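Local structure of alpha-fucosidase (Bifidobacterium bifidum, 2EAB) at residues A33-N38 / R46-T51; T413-D418 / D759-F764. The protein probably releases alpha-1,2-linked L-fucose from glycans by hydrolysis, the chain described here being the catalytic part of a longer, probably membrane-attached protein. All coordinates share one frame; numbering follows the deposited sequence.

Contact 1 of 2, residues A33-N38 / R46-T51; sequences ATAGGN and RWQQTT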
loop_
_atom_site.group_PDB
_atom_site.type_symbol
_atom_site.label_atom_id
_atom_site.label_comp_id
_atom_site.label_asym_id
_atom_site.label_seq_id
_atom_site.Cartn_x
_atom_site.Cartn_y
_atom_site.Cartn_z
ATOM N N ALA A 33 -3.276 -4.648 -23.573
ATOM C CA ALA A 33 -2.227 -3.824 -22.975
ATOM C C ALA A 33 -0.981 -4.665 -22.686
ATOM O O ALA A 33 -1.044 -5.895 -22.664
ATOM C CB ALA A 33 -2.723 -3.137 -21.714
ATOM N N THR A 34 0.150 -4.000 -22.481
ATOM C CA THR A 34 1.413 -4.678 -22.190
ATOM C C THR A 34 1.241 -5.706 -21.076
ATOM O O THR A 34 0.742 -5.381 -19.997
ATOM C CB THR A 34 2.495 -3.668 -21.784
ATOM O OG1 THR A 34 2.593 -2.657 -22.792
ATOM C CG2 THR A 34 3.846 -4.345 -21.637
ATOM N N ALA A 35 1.658 -6.939 -21.352
ATOM C CA ALA A 35 1.516 -8.045 -20.405
ATOM C C ALA A 35 2.529 -7.984 -19.266
ATOM O O ALA A 35 2.175 -8.170 -18.100
ATOM C CB ALA A 35 1.622 -9.375 -21.131
ATOM N N GLY A 36 3.789 -7.730 -19.613
ATOM C CA GLY A 36 4.864 -7.675 -18.629
ATOM C C GLY A 36 5.434 -9.044 -18.304
ATOM O O GLY A 36 4.908 -10.079 -18.736
ATOM N N GLY A 37 6.522 -9.043 -17.540
ATOM C CA GLY A 37 7.194 -10.271 -17.127
ATOM C C GLY A 37 6.273 -11.226 -16.395
ATOM O O GLY A 37 5.410 -10.801 -15.612
ATOM N N ASN A 38 6.465 -12.518 -16.672
ATOM C CA ASN A 38 5.698 -13.624 -16.082
ATOM C C ASN A 38 4.280 -13.811 -16.619
ATOM O O ASN A 38 3.561 -14.695 -16.165
ATOM C CB ASN A 38 5.701 -13.569 -14.543
ATOM C CG ASN A 38 6.998 -14.077 -13.944
ATOM O OD1 ASN A 38 7.445 -15.186 -14.243
ATOM N ND2 ASN A 38 7.598 -13.276 -13.083
ATOM N N ARG A 46 -4.793 -12.671 -19.515
ATOM C CA ARG A 46 -6.217 -12.369 -19.509
ATOM C C ARG A 46 -6.706 -12.145 -18.079
ATOM O O ARG A 46 -7.459 -11.201 -17.816
ATOM C CB ARG A 46 -7.035 -13.469 -20.198
ATOM C CG ARG A 46 -8.512 -13.109 -20.399
ATOM C CD ARG A 46 -8.737 -12.214 -21.615
ATOM N NE ARG A 46 -8.443 -12.898 -22.877
ATOM C CZ ARG A 46 -8.428 -12.309 -24.071
ATOM N NH1 ARG A 46 -8.699 -11.013 -24.193
ATOM N NH2 ARG A 46 -8.142 -13.022 -25.150
ATOM N N TRP A 47 -6.268 -13.005 -17.161
ATOM C CA TRP A 47 -6.637 -12.872 -15.751
ATOM C C TRP A 47 -6.369 -11.450 -15.231
ATOM O O TRP A 47 -7.257 -10.801 -14.656
ATOM C CB TRP A 47 -5.900 -13.903 -14.874
ATOM C CG TRP A 47 -6.134 -13.622 -13.414
ATOM C CD1 TRP A 47 -7.195 -14.027 -12.664
ATOM C CD2 TRP A 47 -5.314 -12.820 -12.549
ATOM N NE1 TRP A 47 -7.083 -13.543 -11.379
ATOM C CE2 TRP A 47 -5.940 -12.794 -11.285
ATOM C CE3 TRP A 47 -4.101 -12.139 -12.715
ATOM C CZ2 TRP A 47 -5.403 -12.095 -10.197
ATOM C CZ3 TRP A 47 -3.567 -11.441 -11.635
ATOM C CH2 TRP A 47 -4.219 -11.428 -10.393
ATOM N N GLN A 48 -5.146 -10.967 -15.427
ATOM C CA GLN A 48 -4.737 -9.708 -14.795
ATOM C C GLN A 48 -5.406 -8.486 -15.403
ATOM O O GLN A 48 -5.533 -7.459 -14.735
ATOM C CB GLN A 48 -3.216 -9.528 -14.812
ATOM C CG GLN A 48 -2.629 -9.281 -16.188
ATOM C CD GLN A 48 -1.177 -8.866 -16.144
ATOM O OE1 GLN A 48 -0.658 -8.455 -15.101
ATOM N NE2 GLN A 48 -0.514 -8.949 -17.288
ATOM N N GLN A 49 -5.834 -8.589 -16.661
ATOM C CA GLN A 49 -6.384 -7.429 -17.365
ATOM C C GLN A 49 -7.902 -7.320 -17.301
ATOM O O GLN A 49 -8.452 -6.242 -17.542
ATOM C CB GLN A 49 -5.921 -7.396 -18.829
ATOM C CG GLN A 49 -4.411 -7.347 -18.987
ATOM C CD GLN A 49 -3.943 -6.732 -20.297
ATOM O OE1 GLN A 49 -4.623 -5.886 -20.891
ATOM N NE2 GLN A 49 -2.757 -7.134 -20.736
ATOM N N THR A 50 -8.576 -8.421 -16.982
ATOM C CA THR A 50 -10.021 -8.496 -17.229
ATOM C C THR A 50 -10.911 -8.961 -16.074
ATOM O O THR A 50 -12.117 -8.725 -16.115
ATOM C CB THR A 50 -10.354 -9.380 -18.465
ATOM O OG1 THR A 50 -10.093 -10.748 -18.150
ATOM C CG2 THR A 50 -9.537 -8.983 -19.687
ATOM N N THR A 51 -10.347 -9.627 -15.066
ATOM C CA THR A 51 -11.169 -10.196 -14.000
ATOM C C THR A 51 -11.442 -9.189 -12.883
ATOM O O THR A 51 -10.731 -8.195 -12.740
ATOM C CB THR A 51 -10.551 -11.491 -13.423
ATOM O OG1 THR A 51 -9.301 -11.184 -12.793
ATOM C CG2 THR A 51 -10.345 -12.534 -14.524
#
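The amide of Q49 faces the backbone of A33 and pairs with both its N-H and its carbonyl. A33 N gives its hydrogen to Q49 OE1 at 3.2 Å, in the plane of the side-chain carbonyl and on a lone pair, though the bond is bent to 136°. The return bond, from Q49 NE2 to A33 O, is shorter at 2.9 Å and straighter; here the donor stands 50° above the A33 carbonyl plane. The methyl CB of A33 lies 3.4 Å from Q49 OE1. The loop of A33-N38 follows strand 19-22 and leads into helix 42-50, whose glutamines reach back to tie it down within the N-terminal β-domain of this GH95 enzyme. Q48, its CG between backbone N and carbonyl carbon (chi1 69°), runs out extended and bonds through NE2 to A35 O at 2.9 Å, each partner in the other's plane. N45 OD1 also takes a hydrogen from both glutamine NE2 atoms, while Q48 OE1 accepts a hydrogen bond from F764 N, which engages both ends of that amide. An alanine at Q49 would probably leave A33 N and O without these mates and that part of the loop freer to shift.

Contact 2 of 2, residues T413-D418 / D759-F764; sequences TPWGSD and DYHAPF
P414 and P763 are the residues whose CA atoms lie nearest across the two irregular segments, 7.9 Å apart, and the second segment turns sharply through successive cis peptide bonds before A762 and P763, closed by H761 N bonding to P763 O at 2.8 Å. The proline rings slide past each other in opposite directions and meet at their CG atoms, 3.8 Å apart. W415 extends its six-membered ring to the other segment, presenting CH2 over one face of H761, offset toward the rim. The pair is edge-to-face (T-shaped), with planes at 70° and centroids 5.1 Å apart. The position of H761 CG anti to its backbone N (chi1 180°) brings the start of the imidazole toward W415. H761 ND1 donates to A762 O at 2.9 Å, the acceptor lying nearly in the imidazole plane, which should hold the ring against turning. Beside this pair, W415 CZ3 packs obliquely on P763 CD at 3.9 Å. W415 also makes an edge-to-face pair with H420. Both segments belong to the family 95 catalytic domain, an (α/α)6 barrel: 413-418 precedes strand 419-420, while the loop 759-764 links helices 738-751 and 767-780, and on helix 42-50 P763 lies against Q48 and F764 against W47.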
loop_
_atom_site.group_PDB
_atom_site.type_symbol
_atom_site.label_atom_id
_atom_site.label_comp_id
_atom_site.label_asym_id
_atom_site.label_seq_id
_atom_site.Cartn_x
_atom_site.Cartn_y
_atom_site.Cartn_z
ATOM N N THR A 413 5.998 -15.943 -10.394
ATOM C CA THR A 413 5.209 -14.791 -9.968
ATOM C C THR A 413 6.126 -13.581 -9.895
ATOM O O THR A 413 7.168 -13.647 -9.248
ATOM C CB THR A 413 4.543 -15.084 -8.620
ATOM O OG1 THR A 413 3.602 -16.147 -8.805
ATOM C CG2 THR A 413 3.825 -13.862 -8.066
ATOM N N PRO A 414 5.749 -12.469 -10.562
ATOM C CA PRO A 414 6.672 -11.335 -10.662
ATOM C C PRO A 414 6.968 -10.748 -9.292
ATOM O O PRO A 414 6.043 -10.415 -8.534
ATOM C CB PRO A 414 5.911 -10.334 -11.538
ATOM C CG PRO A 414 4.476 -10.701 -11.379
ATOM C CD PRO A 414 4.464 -12.189 -11.232
ATOM N N TRP A 415 8.256 -10.651 -8.973
ATOM C CA TRP A 415 8.719 -10.172 -7.666
ATOM C C TRP A 415 8.074 -10.941 -6.513
ATOM O O TRP A 415 7.947 -10.418 -5.406
ATOM C CB TRP A 415 8.507 -8.659 -7.499
ATOM C CG TRP A 415 9.086 -7.834 -8.604
ATOM C CD1 TRP A 415 10.396 -7.514 -8.792
ATOM C CD2 TRP A 415 8.363 -7.216 -9.678
ATOM N NE1 TRP A 415 10.539 -6.742 -9.926
ATOM C CE2 TRP A 415 9.305 -6.540 -10.485
ATOM C CE3 TRP A 415 7.010 -7.170 -10.035
ATOM C CZ2 TRP A 415 8.935 -5.826 -11.636
ATOM C CZ3 TRP A 415 6.644 -6.460 -11.180
ATOM C CH2 TRP A 415 7.604 -5.796 -11.961
ATOM N N GLY A 416 7.670 -12.182 -6.786
ATOM C CA GLY A 416 7.050 -13.042 -5.784
ATOM C C GLY A 416 5.729 -12.563 -5.213
ATOM O O GLY A 416 5.244 -13.130 -4.240
ATOM N N SER A 417 5.144 -11.526 -5.819
ATOM C CA SER A 417 3.980 -10.820 -5.255
ATOM C C SER A 417 4.209 -10.551 -3.764
ATOM O O SER A 417 3.333 -10.766 -2.924
ATOM C CB SER A 417 2.680 -11.591 -5.508
ATOM O OG SER A 417 1.555 -10.807 -5.136
ATOM N N ASP A 418 5.410 -10.076 -3.461
ATOM C CA ASP A 418 5.910 -10.035 -2.094
ATOM C C ASP A 418 5.614 -8.713 -1.374
ATOM O O ASP A 418 4.745 -7.936 -1.791
ATOM C CB ASP A 418 7.413 -10.411 -2.063
ATOM C CG ASP A 418 8.319 -9.349 -2.683
ATOM O OD1 ASP A 418 7.810 -8.272 -3.040
ATOM O OD2 ASP A 418 9.544 -9.583 -2.795
ATOM N N ASP A 759 -3.981 -1.292 -11.844
ATOM C CA ASP A 759 -2.759 -0.579 -12.192
ATOM C C ASP A 759 -1.728 -1.557 -12.725
ATOM O O ASP A 759 -1.622 -2.691 -12.238
ATOM C CB ASP A 759 -2.206 0.128 -10.952
ATOM C CG ASP A 759 -0.836 0.735 -11.173
ATOM O OD1 ASP A 759 -0.749 1.855 -11.703
ATOM O OD2 ASP A 759 0.176 0.097 -10.784
ATOM N N TYR A 760 -0.955 -1.104 -13.703
ATOM C CA TYR A 760 0.100 -1.940 -14.229
ATOM C C TYR A 760 1.445 -1.261 -14.366
ATOM O O TYR A 760 1.543 -0.044 -14.537
ATOM C CB TYR A 760 -0.327 -2.664 -15.510
ATOM C CG TYR A 760 -0.398 -1.880 -16.808
ATOM C CD1 TYR A 760 0.743 -1.668 -17.582
ATOM C CD2 TYR A 760 -1.622 -1.434 -17.311
ATOM C CE1 TYR A 760 0.674 -1.001 -18.804
ATOM C CE2 TYR A 760 -1.699 -0.772 -18.538
ATOM C CZ TYR A 760 -0.547 -0.557 -19.271
ATOM O OH TYR A 760 -0.593 0.088 -20.488
ATOM N N HIS A 761 2.470 -2.102 -14.279
ATOM C CA HIS A 761 3.865 -1.705 -14.330
ATOM C C HIS A 761 4.494 -1.733 -15.750
ATOM O O HIS A 761 5.292 -0.854 -16.043
ATOM C CB HIS A 761 4.656 -2.539 -13.303
ATOM C CG HIS A 761 6.122 -2.243 -13.244
ATOM N ND1 HIS A 761 7.027 -2.788 -14.130
ATOM C CD2 HIS A 761 6.849 -1.509 -12.368
ATOM C CE1 HIS A 761 8.244 -2.378 -13.818
ATOM N NE2 HIS A 761 8.165 -1.604 -12.751
ATOM N N ALA A 762 4.212 -2.699 -16.638
ATOM C CA ALA A 762 3.486 -3.950 -16.438
ATOM C C ALA A 762 4.393 -4.953 -15.715
ATOM O O ALA A 762 5.608 -4.755 -15.656
ATOM C CB ALA A 762 3.080 -4.509 -17.801
ATOM N N PRO A 763 3.821 -6.043 -15.167
ATOM C CA PRO A 763 2.430 -6.470 -15.141
ATOM C C PRO A 763 1.628 -5.760 -14.045
ATOM O O PRO A 763 2.077 -4.742 -13.500
ATOM C CB PRO A 763 2.555 -7.963 -14.844
ATOM C CG PRO A 763 3.730 -8.032 -13.931
ATOM C CD PRO A 763 4.698 -7.018 -14.484
ATOM N N PHE A 764 0.449 -6.291 -13.741
ATOM C CA PHE A 764 -0.385 -5.784 -12.650
ATOM C C PHE A 764 0.438 -5.612 -11.384
ATOM O O PHE A 764 1.110 -6.553 -10.947
ATOM C CB PHE A 764 -1.547 -6.754 -12.396
ATOM C CG PHE A 764 -2.202 -6.623 -11.034
ATOM C CD1 PHE A 764 -2.646 -5.396 -10.546
ATOM C CD2 PHE A 764 -2.419 -7.758 -10.270
ATOM C CE1 PHE A 764 -3.266 -5.309 -9.292
ATOM C CE2 PHE A 764 -3.046 -7.683 -9.029
ATOM C CZ PHE A 764 -3.466 -6.457 -8.535
#

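How the contacts relate
Both contacts are partly buried, but contact 1 lies farther out, about 20 Å from the centre of the chain against about 13 Å for contact 2, and their own centres are about 10 Å apart. Contact 1 ties a loop to the helix that follows it in the N-terminal domain; contact 2 joins loops 341 residues apart in the catalytic domain. Helix 42-50 serves both, supplying the glutamines of the first and lining one side of the second. Their chemistry differs accordingly: glutamine amides reading backbone polar groups in contact 1, proline and aromatic packing with no hydrogen bond across it in contact 2. They touch where the two domains pack together, with Q48 as a bridge and A35 O 3.3 Å from P763 CB.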